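Long-range contacts in putative adhesin (Bacteroides fragilis NCTC 9343, PDB 3PET), which is a putative lipoprotein with a right-handed beta-helix fold and probably serves in cell adhesion, although its binding partner is not known: residues 29-34 with 98-103; 44-49 with 81-86; 19-24 with 63-68; 139-144 with 158-163; 133-138 with 152-157. One frame throughout, in Å; residues are numbered along the deposited sequence.

Contact 1 (29-34 with 98-103); sequences VGNIYY and VGDVHI. With ACT (acetate ion), chain D.
Residues 29-34 and 98-103 run side by side in the same direction, with strand axes 4.8 Å apart at 19°. They belong to a right-handed beta-helix, in which successive coils stack through parallel strands. Backbone bonds join them at both ends. Gly-30 N donates to Val-98 O at the turn, and Tyr-34 N donates to His-102 O at the far end. Between these, Ile-32 uses both its N and its O, bonding to Asp-100 O and His-102 N. Asn-31 OD1 accepts from Asp-100 N at 2.8 Å, and the N-H points almost straight at it (176°). The amide oxygen takes a backbone N-H here, as a main-chain carbonyl would. Asp-100 repeats the act one coil on, since its OD1 accepts from Asn-121 N. Both Gly-30 and Gly-99 have positive phi, and a CB on Gly-99 would clash with Gly-30 O. Val-29 N donates to acetate OXT at 2.9 Å; the acetate probably comes from the crystallisation liquor.

Ile-32 and Val-101 turn to the buried face, where Phe-95 touches both. Tyr-34 and Ile-103 lie side by side there too, with CD2 4.0 Å from CG1. Tyr-33 and His-102 share the other face. Their rings are nearly parallel (4°) but slid apart, with centroids 4.6 Å from each other. The overlap is slight: Tyr-33 CE2 sits over the rim of the imidazole, 3.4 Å from His-102 CD2.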
# COMPACT_ATOMS: atom_id res chain seq x y z
N VAL A 29 13.46 12.44 -3.15
CA VAL A 29 13.60 11.77 -1.86
C VAL A 29 13.77 12.88 -0.83
O VAL A 29 14.69 13.68 -0.93
CB VAL A 29 14.73 10.72 -1.78
CG1 VAL A 29 14.75 10.09 -0.40
CG2 VAL A 29 14.57 9.65 -2.85
N GLY A 30 12.90 12.91 0.17
CA GLY A 30 12.96 13.92 1.22
C GLY A 30 11.59 14.46 1.55
O GLY A 30 10.67 14.38 0.73
N ASN A 31 11.46 15.03 2.75
CA ASN A 31 10.19 15.55 3.23
C ASN A 31 9.92 16.90 2.65
O ASN A 31 10.85 17.71 2.50
CB ASN A 31 10.14 15.58 4.76
CG ASN A 31 10.20 14.20 5.36
OD1 ASN A 31 9.69 13.23 4.80
ND2 ASN A 31 10.88 14.06 6.47
N ILE A 32 8.66 17.14 2.32
CA ILE A 32 8.23 18.41 1.72
C ILE A 32 7.31 19.16 2.67
O ILE A 32 6.36 18.57 3.19
CB ILE A 32 7.56 18.19 0.35
CG1 ILE A 32 8.57 17.57 -0.66
CG2 ILE A 32 6.92 19.51 -0.18
CD1 ILE A 32 7.94 17.02 -1.95
N TYR A 33 7.57 20.47 2.85
CA TYR A 33 6.75 21.33 3.69
C TYR A 33 6.25 22.47 2.84
O TYR A 33 7.04 23.30 2.39
CB TYR A 33 7.56 21.84 4.93
CG TYR A 33 7.95 20.73 5.88
CD1 TYR A 33 9.11 19.98 5.67
CD2 TYR A 33 7.13 20.36 6.94
CE1 TYR A 33 9.46 18.92 6.52
CE2 TYR A 33 7.48 19.33 7.81
CZ TYR A 33 8.64 18.61 7.59
OH TYR A 33 8.95 17.60 8.47
N TYR A 34 4.95 22.49 2.57
CA TYR A 34 4.35 23.56 1.79
C TYR A 34 3.70 24.60 2.73
O TYR A 34 3.03 24.23 3.70
CB TYR A 34 3.33 23.02 0.75
CG TYR A 34 2.57 24.14 0.06
CD1 TYR A 34 3.13 24.81 -1.04
CD2 TYR A 34 1.35 24.59 0.55
CE1 TYR A 34 2.48 25.88 -1.64
CE2 TYR A 34 0.69 25.67 -0.04
CZ TYR A 34 1.26 26.32 -1.13
OH TYR A 34 0.62 27.39 -1.69
N VAL A 98 9.87 9.49 -2.32
CA VAL A 98 10.00 8.90 -0.99
C VAL A 98 10.10 10.03 -0.00
O VAL A 98 11.03 10.84 -0.07
CB VAL A 98 11.20 7.92 -0.89
CG1 VAL A 98 11.44 7.48 0.56
CG2 VAL A 98 11.02 6.71 -1.81
N GLY A 99 9.12 10.11 0.89
CA GLY A 99 9.04 11.17 1.90
C GLY A 99 7.62 11.62 2.21
O GLY A 99 6.66 11.27 1.51
N ASP A 100 7.49 12.43 3.27
CA ASP A 100 6.17 12.93 3.69
C ASP A 100 5.89 14.30 3.12
O ASP A 100 6.83 15.07 2.89
CB ASP A 100 6.08 12.98 5.23
CG ASP A 100 6.27 11.62 5.90
OD1 ASP A 100 5.87 10.61 5.31
OD2 ASP A 100 6.84 11.58 6.99
N VAL A 101 4.60 14.59 2.83
CA VAL A 101 4.18 15.89 2.29
C VAL A 101 3.35 16.57 3.37
O VAL A 101 2.35 16.00 3.83
CB VAL A 101 3.44 15.80 0.91
CG1 VAL A 101 3.09 17.20 0.38
CG2 VAL A 101 4.28 15.04 -0.13
N HIS A 102 3.75 17.79 3.77
CA HIS A 102 3.04 18.52 4.81
C HIS A 102 2.54 19.86 4.34
O HIS A 102 3.21 20.54 3.56
CB HIS A 102 3.95 18.79 6.03
CG HIS A 102 4.48 17.58 6.73
ND1 HIS A 102 3.88 17.08 7.88
CD2 HIS A 102 5.59 16.84 6.47
CE1 HIS A 102 4.61 16.03 8.24
NE2 HIS A 102 5.66 15.86 7.43
N ILE A 103 1.37 20.26 4.88
CA ILE A 103 0.76 21.59 4.84
C ILE A 103 0.39 21.81 6.30
O ILE A 103 -0.72 21.45 6.73
CB ILE A 103 -0.42 21.79 3.85
CG1 ILE A 103 -0.06 21.34 2.40
CG2 ILE A 103 -0.92 23.25 3.92
CD1 ILE A 103 -1.23 21.61 1.27
C ACT D . 17.05 13.72 -3.17
O ACT D . 16.95 13.83 -1.94
OXT ACT D . 16.07 13.45 -3.83
CH3 ACT D . 18.40 13.89 -3.85
O HOH W 1 3.95 22.75 5.77

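Contact 2 (44-49 with 81-86); sequences LQIYGP and MKITIT
Met-81, a selenomethionine, folds its side chain back over the end of the facing strand. Its CE lies 3.6 Å from Ile-46 CG2, and its SE lies 4.0 Å from Pro-49 CD. The CB starts away from residues 44-49, but bends at chi2 (-57°) and chi3 (-62°) bring the tip back. SE also rests near Gly-48 CA. A CB on Gly-48 would clash with that selenium.

The two strands are antiparallel, at 169°. They lie toward the N-terminal end of the right-handed beta-helix, where strand 82-87 also pairs in parallel with strand 31-36. Gln-45 and Thr-84 form one hydrogen-bonded pair, and Tyr-47 and Lys-82 form the next. Each pair is closed by two N-H to O bonds. On the buried face Ile-46 lies alongside Ile-83, and Leu-44 CD1 reaches Ile-85 CG1 at 3.7 Å. Tyr-16 covers Leu-44 and Ile-46, while Ile-32 covers Ile-83 and Ile-85.

The other face carries Gln-45, Tyr-47, Lys-82 and Thr-84. One water gives a hydrogen to Lys-82 O at 2.9 Å and bonds Thr-84 OG1 at 3.0 Å. The chemistry is split by face: the aliphatic side is buried, a water is held at the polar side, and the four backbone bonds join the strands.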
# COMPACT_ATOMS: atom_id res chain seq x y z
N LEU A 44 11.26 28.42 -3.34
CA LEU A 44 11.66 27.04 -3.20
C LEU A 44 13.01 27.00 -2.56
O LEU A 44 13.96 27.61 -3.07
CB LEU A 44 11.68 26.29 -4.56
CG LEU A 44 12.26 24.86 -4.51
CD1 LEU A 44 11.35 23.89 -3.73
CD2 LEU A 44 12.55 24.35 -5.89
N GLN A 45 13.10 26.29 -1.42
CA GLN A 45 14.37 26.08 -0.72
C GLN A 45 14.57 24.62 -0.49
O GLN A 45 13.63 23.91 -0.10
CB GLN A 45 14.47 26.84 0.60
CG GLN A 45 14.22 28.33 0.45
CD GLN A 45 14.54 29.11 1.68
OE1 GLN A 45 14.44 28.63 2.83
NE2 GLN A 45 14.89 30.37 1.46
N ILE A 46 15.80 24.17 -0.71
CA ILE A 46 16.16 22.77 -0.47
C ILE A 46 17.35 22.77 0.48
O ILE A 46 18.38 23.39 0.21
CB ILE A 46 16.38 21.93 -1.75
CG1 ILE A 46 15.09 21.97 -2.65
CG2 ILE A 46 16.74 20.47 -1.37
CD1 ILE A 46 15.19 21.39 -4.06
N TYR A 47 17.16 22.10 1.62
CA TYR A 47 18.16 21.96 2.68
C TYR A 47 18.71 20.55 2.72
O TYR A 47 17.96 19.59 2.63
CB TYR A 47 17.54 22.32 4.04
CG TYR A 47 18.48 22.11 5.21
CD1 TYR A 47 19.40 23.10 5.58
CD2 TYR A 47 18.49 20.92 5.92
CE1 TYR A 47 20.29 22.90 6.63
CE2 TYR A 47 19.38 20.71 6.98
CZ TYR A 47 20.27 21.72 7.34
OH TYR A 47 21.16 21.57 8.39
N GLY A 48 20.01 20.43 2.92
CA GLY A 48 20.64 19.12 3.08
C GLY A 48 22.10 19.19 2.72
O GLY A 48 22.61 20.29 2.47
N PRO A 49 22.78 18.02 2.68
CA PRO A 49 24.20 18.01 2.26
C PRO A 49 24.29 18.57 0.84
O PRO A 49 23.44 18.23 0.01
CB PRO A 49 24.58 16.53 2.33
CG PRO A 49 23.54 15.90 3.17
CD PRO A 49 22.29 16.66 2.94
N MSE A 81 17.61 15.82 4.30
CA MSE A 81 16.95 16.45 3.13
C MSE A 81 15.60 17.07 3.51
O MSE A 81 14.72 16.36 4.02
CB MSE A 81 16.76 15.43 1.99
CG MSE A 81 18.06 15.02 1.31
SE MSE A 81 19.10 16.53 0.58
CE MSE A 81 17.84 17.15 -0.68
N LYS A 82 15.44 18.38 3.31
CA LYS A 82 14.17 19.06 3.59
C LYS A 82 13.86 20.01 2.44
O LYS A 82 14.70 20.85 2.08
CB LYS A 82 14.19 19.81 4.94
CG LYS A 82 12.80 20.24 5.37
CD LYS A 82 12.79 21.43 6.31
CE LYS A 82 13.06 21.05 7.74
NZ LYS A 82 12.92 22.20 8.67
N ILE A 83 12.67 19.85 1.85
CA ILE A 83 12.22 20.68 0.74
C ILE A 83 11.13 21.61 1.27
O ILE A 83 10.11 21.14 1.75
CB ILE A 83 11.75 19.80 -0.46
CG1 ILE A 83 12.90 18.89 -0.97
CG2 ILE A 83 11.15 20.67 -1.59
CD1 ILE A 83 12.46 17.61 -1.78
N THR A 84 11.36 22.93 1.19
CA THR A 84 10.43 23.94 1.68
C THR A 84 9.89 24.68 0.47
O THR A 84 10.65 25.26 -0.31
CB THR A 84 11.15 24.82 2.72
OG1 THR A 84 11.42 23.99 3.85
CG2 THR A 84 10.30 26.00 3.18
N ILE A 85 8.56 24.63 0.31
CA ILE A 85 7.89 25.23 -0.85
C ILE A 85 6.85 26.27 -0.38
O ILE A 85 6.12 26.03 0.59
CB ILE A 85 7.21 24.12 -1.71
CG1 ILE A 85 8.18 22.95 -2.04
CG2 ILE A 85 6.60 24.71 -3.01
CD1 ILE A 85 7.57 21.79 -2.96
N THR A 86 6.79 27.41 -1.06
CA THR A 86 5.77 28.41 -0.75
C THR A 86 5.32 29.08 -2.03
O THR A 86 6.12 29.36 -2.93
CB THR A 86 6.16 29.42 0.37
OG1 THR A 86 5.05 30.30 0.60
CG2 THR A 86 7.39 30.21 0.08
O HOH W 2 14.25 23.43 3.22

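Contact 3 (19-24 with 63-68); sequences KEFNKI and NTLFLS
The Phe-21 ring lies flat against Leu-65. Leu-65 CB stands over the centre of the ring, 3.8 Å from the centroid and only 12° off its normal. This is a CH-pi contact over the face. Leu-65 CD2 continues the overlap toward the far end of the ring, 3.8 Å from Phe-21 CZ. A chi1 of 56° sets Phe-21 CG between the backbone N and the carbonyl carbon and puts it 3.7 Å from Leu-65 CB. Phe-21 CB is also close to the backbone of residues 63-68, 3.3 Å from Asn-63 O. Ile-85 touches both Phe-21 and Leu-65.

The polar side chains gather round Asn-63. Its carbonyl O accepts from Asn-22 N at 3.0 Å and, weakly, from Lys-23 N. The amides of Asn-22 and Asn-63 are turned almost perpendicular, with planes 84° apart. Asn-22 OD1 comes against Asn-63 CB. Lys-23 bends at chi3 and chi4, and its NZ donates back to Asn-22 OD1 at 3.2 Å. On the way its CE passes 3.3 Å from Thr-64 OG1, which is itself bonded to Asp-62 O. A water links the main chain to the side chain at the outer edge, donating to both Glu-20 O and Asn-63 OD1.

Farther along, the strands pair in parallel. Lys-23 lies opposite Thr-64 and Ile-24 opposite Leu-65, and Leu-65 N donates to Lys-23 O. On its other side the Ile-24 backbone hydrogen-bonds to Gly-92 and Ser-94 of strand 92-95. This is the parallel strand stacking of a right-handed beta-helix, here near its N-terminal end.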
# COMPACT_ATOMS: atom_id res chain seq x y z
N LYS A 19 9.49 30.68 -11.02
CA LYS A 19 8.30 31.38 -11.48
C LYS A 19 7.12 30.94 -10.61
O LYS A 19 7.19 29.86 -10.02
CB LYS A 19 8.01 31.03 -12.95
CG LYS A 19 8.86 31.75 -13.97
CD LYS A 19 8.19 31.66 -15.34
CE LYS A 19 9.14 31.89 -16.47
NZ LYS A 19 8.58 31.36 -17.73
N GLU A 20 6.04 31.73 -10.56
CA GLU A 20 4.89 31.31 -9.75
C GLU A 20 4.22 30.06 -10.36
O GLU A 20 4.19 29.88 -11.58
CB GLU A 20 3.89 32.45 -9.56
CG GLU A 20 2.79 32.08 -8.56
CD GLU A 20 1.82 33.18 -8.20
OE1 GLU A 20 2.15 34.36 -8.43
OE2 GLU A 20 0.73 32.86 -7.67
N PHE A 21 3.76 29.17 -9.48
CA PHE A 21 3.11 27.91 -9.80
C PHE A 21 1.94 27.73 -8.84
O PHE A 21 1.93 28.33 -7.76
CB PHE A 21 4.12 26.73 -9.68
CG PHE A 21 4.78 26.64 -8.32
CD1 PHE A 21 4.13 26.01 -7.26
CD2 PHE A 21 6.00 27.26 -8.07
CE1 PHE A 21 4.71 25.99 -5.98
CE2 PHE A 21 6.57 27.24 -6.80
CZ PHE A 21 5.92 26.61 -5.77
N ASN A 22 0.99 26.86 -9.20
CA ASN A 22 -0.14 26.53 -8.33
C ASN A 22 -0.27 25.00 -8.22
O ASN A 22 -1.25 24.49 -7.67
CB ASN A 22 -1.44 27.18 -8.82
CG ASN A 22 -1.94 26.71 -10.16
OD1 ASN A 22 -1.25 26.07 -10.96
ND2 ASN A 22 -3.16 27.05 -10.47
N LYS A 23 0.74 24.27 -8.73
CA LYS A 23 0.79 22.81 -8.70
C LYS A 23 2.20 22.35 -8.43
O LYS A 23 3.16 23.00 -8.84
CB LYS A 23 0.27 22.17 -10.01
CG LYS A 23 -1.22 22.38 -10.28
CD LYS A 23 -1.67 21.76 -11.61
CE LYS A 23 -1.28 22.48 -12.91
NZ LYS A 23 -1.93 23.83 -13.09
N ILE A 24 2.32 21.21 -7.73
CA ILE A 24 3.60 20.59 -7.38
C ILE A 24 3.59 19.17 -7.91
O ILE A 24 2.63 18.43 -7.68
CB ILE A 24 3.88 20.62 -5.84
CG1 ILE A 24 3.93 22.08 -5.29
CG2 ILE A 24 5.19 19.83 -5.48
CD1 ILE A 24 3.58 22.16 -3.78
N ASN A 63 2.50 26.17 -15.13
CA ASN A 63 2.11 26.53 -13.77
C ASN A 63 2.38 25.41 -12.74
O ASN A 63 1.81 25.41 -11.65
CB ASN A 63 0.63 26.99 -13.74
CG ASN A 63 0.40 28.28 -14.51
OD1 ASN A 63 1.26 29.16 -14.59
ND2 ASN A 63 -0.75 28.44 -15.13
N THR A 64 3.32 24.51 -13.06
CA THR A 64 3.66 23.38 -12.19
C THR A 64 5.12 23.40 -11.83
O THR A 64 5.98 23.52 -12.70
CB THR A 64 3.30 22.04 -12.86
OG1 THR A 64 1.97 22.09 -13.36
CG2 THR A 64 3.47 20.83 -11.94
N LEU A 65 5.40 23.24 -10.54
CA LEU A 65 6.76 23.08 -10.05
C LEU A 65 7.10 21.60 -10.16
O LEU A 65 6.45 20.77 -9.51
CB LEU A 65 6.89 23.57 -8.59
CG LEU A 65 8.23 23.29 -7.90
CD1 LEU A 65 9.37 24.10 -8.56
CD2 LEU A 65 8.14 23.61 -6.42
N PHE A 66 8.11 21.26 -10.98
CA PHE A 66 8.58 19.89 -11.15
C PHE A 66 9.89 19.70 -10.42
O PHE A 66 10.84 20.43 -10.68
CB PHE A 66 8.76 19.53 -12.64
CG PHE A 66 7.47 19.40 -13.42
CD1 PHE A 66 6.79 18.19 -13.48
CD2 PHE A 66 6.97 20.47 -14.14
CE1 PHE A 66 5.60 18.08 -14.22
CE2 PHE A 66 5.81 20.35 -14.90
CZ PHE A 66 5.13 19.16 -14.93
N LEU A 67 9.94 18.73 -9.52
CA LEU A 67 11.15 18.37 -8.78
C LEU A 67 11.50 16.94 -9.17
O LEU A 67 10.68 16.06 -9.04
CB LEU A 67 10.93 18.50 -7.26
CG LEU A 67 10.40 19.84 -6.73
CD1 LEU A 67 10.07 19.74 -5.25
CD2 LEU A 67 11.40 21.00 -6.99
N SER A 68 12.69 16.72 -9.73
CA SER A 68 13.09 15.39 -10.17
C SER A 68 14.52 15.09 -9.76
O SER A 68 15.22 15.96 -9.24
CB SER A 68 12.93 15.27 -11.68
OG SER A 68 13.71 16.26 -12.32
O HOH W 3 4.02 29.97 -14.29

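Contact 4 (139-144 with 158-163); sequences VGDVKL and VGNIEA
Asp-141 OD1 accepts from Asn-160 N at 2.8 Å. The N-H is nearly straight (176°), but it meets the oxygen from above the carboxylate plane, 42° out of it. The two segments are on adjacent coils of the right-handed beta-helix, and the same kind of bond recurs on the neighbouring coils. Asn-121 OD1 accepts from Asp-141 N, and Asn-160 OD1 accepts from Asp-180 N.

Four backbone bonds complete the pairing. Gly-140 N donates to Val-158 O, and Val-142 N to Asn-160 O. Glu-162 N donates to Val-142 O at 2.7 Å, and Leu-144 N to Glu-162 O. The strands are parallel within 4°. At the turn Gly-159 CA comes 3.4 Å from Gly-140 O, with its hydrogen directed at the oxygen. A CB on Gly-159 would clash with that oxygen.

On the outer face Asp-141 OD2 and Glu-162 OE2 are 3.6 Å apart. Glu-162 was modelled in two conformers, so this approach is doubtful. Lys-143 starts on the same face, and its extended chain leads away from residues 158-163. Its CG lies 3.8 Å from Glu-162 O.

The inner face is aliphatic. Leu-144 CD1 lies 4.0 Å from Ala-163 CB and 4.2 Å from Ile-161 CG2. Val-142 stands beside Ile-161, and Leu-153 touches Leu-144, Ile-161 and Ala-163. At the turn Val-139 and Val-158 pack on Gly-159 and Gly-140 of the second subunit.

The N-H on Asp-141 OD1 would favour the charged form of this carboxylate, while the inner face is held by aliphatic packing alone.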
# COMPACT_ATOMS: atom_id res chain seq x y z
N VAL A 139 2.17 3.90 -0.98
CA VAL A 139 2.25 3.31 0.35
C VAL A 139 2.36 4.44 1.38
O VAL A 139 3.37 5.14 1.42
CB VAL A 139 3.41 2.29 0.51
CG1 VAL A 139 3.45 1.75 1.94
CG2 VAL A 139 3.24 1.15 -0.49
N GLY A 140 1.32 4.59 2.19
CA GLY A 140 1.28 5.66 3.17
C GLY A 140 -0.14 6.17 3.41
O GLY A 140 -1.09 5.79 2.71
N ASP A 141 -0.26 7.01 4.42
CA ASP A 141 -1.54 7.59 4.84
C ASP A 141 -1.75 9.00 4.33
O ASP A 141 -0.78 9.74 4.17
CB ASP A 141 -1.60 7.61 6.38
CG ASP A 141 -1.62 6.25 7.04
OD1 ASP A 141 -1.89 5.25 6.34
OD2 ASP A 141 -1.43 6.19 8.26
N VAL A 142 -3.02 9.38 4.10
CA VAL A 142 -3.37 10.75 3.72
C VAL A 142 -4.24 11.30 4.86
O VAL A 142 -5.34 10.81 5.08
CB VAL A 142 -4.05 10.87 2.33
CG1 VAL A 142 -4.44 12.32 2.01
CG2 VAL A 142 -3.14 10.33 1.24
N LYS A 143 -3.68 12.23 5.65
CA LYS A 143 -4.36 12.86 6.77
C LYS A 143 -4.82 14.26 6.37
O LYS A 143 -4.03 15.05 5.85
CB LYS A 143 -3.47 12.89 8.02
CG LYS A 143 -4.20 13.34 9.29
CD LYS A 143 -3.33 13.19 10.52
CE LYS A 143 -4.01 13.71 11.77
NZ LYS A 143 -3.07 13.82 12.91
N LEU A 144 -6.12 14.54 6.58
CA LEU A 144 -6.77 15.79 6.19
C LEU A 144 -7.62 16.36 7.31
O LEU A 144 -8.43 15.65 7.90
CB LEU A 144 -7.66 15.53 4.96
CG LEU A 144 -6.98 14.88 3.74
CD1 LEU A 144 -7.98 14.14 2.91
CD2 LEU A 144 -6.22 15.90 2.90
N VAL A 158 -1.77 1.11 -0.35
CA VAL A 158 -1.71 0.53 0.99
C VAL A 158 -1.60 1.70 1.98
O VAL A 158 -0.62 2.45 1.94
CB VAL A 158 -0.56 -0.50 1.14
CG1 VAL A 158 -0.50 -1.04 2.57
CG2 VAL A 158 -0.73 -1.64 0.14
N GLY A 159 -2.59 1.84 2.84
CA GLY A 159 -2.62 2.95 3.79
C GLY A 159 -4.03 3.49 3.98
O GLY A 159 -4.98 3.07 3.29
N ASN A 160 -4.18 4.41 4.92
CA ASN A 160 -5.47 4.98 5.30
C ASN A 160 -5.65 6.41 4.89
O ASN A 160 -4.70 7.19 4.88
CB ASN A 160 -5.59 4.95 6.86
CG ASN A 160 -5.53 3.57 7.44
OD1 ASN A 160 -5.92 2.60 6.82
ND2 ASN A 160 -5.09 3.44 8.67
N ILE A 161 -6.92 6.78 4.61
CA ILE A 161 -7.30 8.17 4.42
C ILE A 161 -7.91 8.55 5.75
O ILE A 161 -8.95 8.01 6.13
CB ILE A 161 -8.24 8.49 3.21
CG1 ILE A 161 -7.57 8.11 1.89
CG2 ILE A 161 -8.60 10.01 3.24
CD1 ILE A 161 -8.39 8.45 0.61
N GLU A 162 -7.23 9.42 6.47
CA GLU A 162 -7.69 9.85 7.79
C GLU A 162 -8.27 11.27 7.65
O GLU A 162 -7.57 12.28 7.81
CB GLU A 162 -6.54 9.72 8.81
CG GLU A 162 -6.11 8.27 8.99
CD GLU A 162 -4.77 7.94 9.62
OE1 GLU A 162 -3.92 8.85 9.75
OE2 GLU A 162 -4.54 6.75 9.95
N ALA A 163 -9.55 11.34 7.30
CA ALA A 163 -10.26 12.61 7.06
C ALA A 163 -11.51 12.76 7.96
O ALA A 163 -12.49 13.40 7.57
CB ALA A 163 -10.65 12.69 5.58

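Contact 5 (133-138 with 152-157); sequences NVQSMG and ALHSKG
Gln-135 and Lys-156 make the side-chain hydrogen bond of this contact. Lys-156 NZ donates to Gln-135 OE1 at 2.9 Å. The Gln-135 chain is bent at chi2 (-91°), which turns its CD toward the facing strand. Its NE2 then lies against the imidazole of His-154, 3.3 Å from CD2, with amide and ring planes 34° apart. At the other end Asn-133 OD1 lies 3.5 Å from Ala-152 CB, while its ND2 bonds to Asp-113.

Backbone bonds hold the two parallel strands together. Val-134 N donates to Ala-152 O, and Val-134 O accepts from His-154 N. Ser-136 N donates to His-154 O. Ser-136 O takes Lys-156 N at 2.7 Å and, weakly, Gly-157 N. Both strands end at about this point.

One water bridges the end of the strands. It accepts from Gly-157 N and is bonded to Ser-136 OG, both at 2.9 Å. Ser-136 OG also packs against Ser-155 CA at 3.2 Å.

Apolar contacts are fewer. Val-134 CG2 touches Leu-153 CD2 at 3.9 Å, and Met-137, a selenomethionine, runs alongside Lys-156.

Strand 131-136 is flanked on its other edge by strand 111-116. Across the interior of the beta-helix, Val-134 packs against Leu-144 of strand 142-145 and Ile-161 of strand 161-168. Leu-153 meets Ile-181 and Cys-183 of strand 181-185.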
# COMPACT_ATOMS: atom_id res chain seq x y z
N ASN A 133 -10.25 16.50 -4.05
CA ASN A 133 -10.12 15.22 -4.74
C ASN A 133 -8.85 14.55 -4.27
O ASN A 133 -7.78 15.12 -4.43
CB ASN A 133 -10.13 15.39 -6.27
CG ASN A 133 -10.15 14.05 -6.98
OD1 ASN A 133 -11.06 13.26 -6.82
ND2 ASN A 133 -9.12 13.74 -7.74
N VAL A 134 -8.96 13.36 -3.66
CA VAL A 134 -7.82 12.60 -3.16
C VAL A 134 -7.79 11.25 -3.87
O VAL A 134 -8.77 10.50 -3.81
CB VAL A 134 -7.81 12.43 -1.61
CG1 VAL A 134 -6.64 11.56 -1.14
CG2 VAL A 134 -7.78 13.77 -0.91
N GLN A 135 -6.66 10.94 -4.51
CA GLN A 135 -6.41 9.64 -5.13
C GLN A 135 -5.15 9.10 -4.50
O GLN A 135 -4.05 9.56 -4.86
CB GLN A 135 -6.29 9.76 -6.66
CG GLN A 135 -7.56 10.24 -7.37
CD GLN A 135 -8.47 9.12 -7.80
OE1 GLN A 135 -8.11 7.95 -7.81
NE2 GLN A 135 -9.67 9.47 -8.23
N SER A 136 -5.29 8.21 -3.49
CA SER A 136 -4.10 7.65 -2.83
C SER A 136 -3.78 6.33 -3.48
O SER A 136 -4.64 5.46 -3.56
CB SER A 136 -4.26 7.54 -1.32
OG SER A 136 -5.34 6.67 -0.96
N MSE A 137 -2.59 6.25 -4.07
CA MSE A 137 -2.20 5.11 -4.88
C MSE A 137 -0.86 4.49 -4.50
O MSE A 137 -0.46 3.54 -5.14
CB MSE A 137 -2.14 5.55 -6.35
CG MSE A 137 -3.50 5.91 -6.94
SE MSE A 137 -3.23 6.77 -8.66
CE MSE A 137 -2.95 8.54 -8.01
N GLY A 138 -0.19 5.02 -3.49
CA GLY A 138 1.10 4.49 -3.08
C GLY A 138 1.07 3.80 -1.74
O GLY A 138 0.06 3.19 -1.38
N ALA A 152 -13.95 14.03 -2.47
CA ALA A 152 -13.86 12.76 -3.18
C ALA A 152 -12.61 12.08 -2.65
O ALA A 152 -11.51 12.63 -2.77
CB ALA A 152 -13.81 12.98 -4.70
N LEU A 153 -12.78 10.95 -1.96
CA LEU A 153 -11.70 10.22 -1.29
C LEU A 153 -11.61 8.83 -1.87
O LEU A 153 -12.50 8.01 -1.64
CB LEU A 153 -11.96 10.17 0.24
CG LEU A 153 -12.25 11.51 0.94
CD1 LEU A 153 -12.61 11.32 2.41
CD2 LEU A 153 -11.06 12.49 0.81
N HIS A 154 -10.57 8.58 -2.69
CA HIS A 154 -10.41 7.31 -3.38
C HIS A 154 -9.07 6.69 -3.03
O HIS A 154 -8.01 7.17 -3.44
CB HIS A 154 -10.55 7.49 -4.92
CG HIS A 154 -11.80 8.19 -5.34
ND1 HIS A 154 -13.06 7.62 -5.16
CD2 HIS A 154 -11.96 9.41 -5.90
CE1 HIS A 154 -13.93 8.51 -5.60
NE2 HIS A 154 -13.32 9.60 -6.06
N SER A 155 -9.12 5.63 -2.23
CA SER A 155 -7.90 4.95 -1.80
C SER A 155 -7.71 3.72 -2.66
O SER A 155 -8.67 2.98 -2.88
CB SER A 155 -7.96 4.62 -0.31
OG SER A 155 -9.11 3.86 0.03
N LYS A 156 -6.48 3.53 -3.18
CA LYS A 156 -6.15 2.41 -4.09
C LYS A 156 -4.85 1.69 -3.74
O LYS A 156 -4.58 0.64 -4.30
CB LYS A 156 -6.06 2.90 -5.55
CG LYS A 156 -7.38 3.44 -6.09
CD LYS A 156 -7.19 4.23 -7.38
CE LYS A 156 -8.54 4.64 -7.92
NZ LYS A 156 -8.43 5.41 -9.18
N GLY A 157 -4.05 2.27 -2.85
CA GLY A 157 -2.77 1.67 -2.48
C GLY A 157 -2.84 0.98 -1.13
O GLY A 157 -3.84 0.34 -0.79
O HOH W 4 -4.20 4.07 -0.56

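How the contacts relate
All five contacts are strand pairings of one beta-helix. Contact 2 is antiparallel, lies farthest from the chain centre and is the most buried. Contacts 1, 3, 4 and 5 are parallel and only partly buried. Contacts 1, 2 and 3 meet through Ile-85 and Ile-24. Contacts 4 and 5 join the same two successive coils on different faces, linked by Val-158 N and Gly-138 O. Contacts 1 and 4, with centres about 14 Å apart, share a Val-Gly pair followed by Asn or Asp, whose side chain accepts a backbone N-H from the next coil. Contact 1 adds paired rings outside, contact 5 an amide-lysine bond. Contact 3 sets a phenylalanine-leucine CH-pi contact against a polar Asn and Lys group.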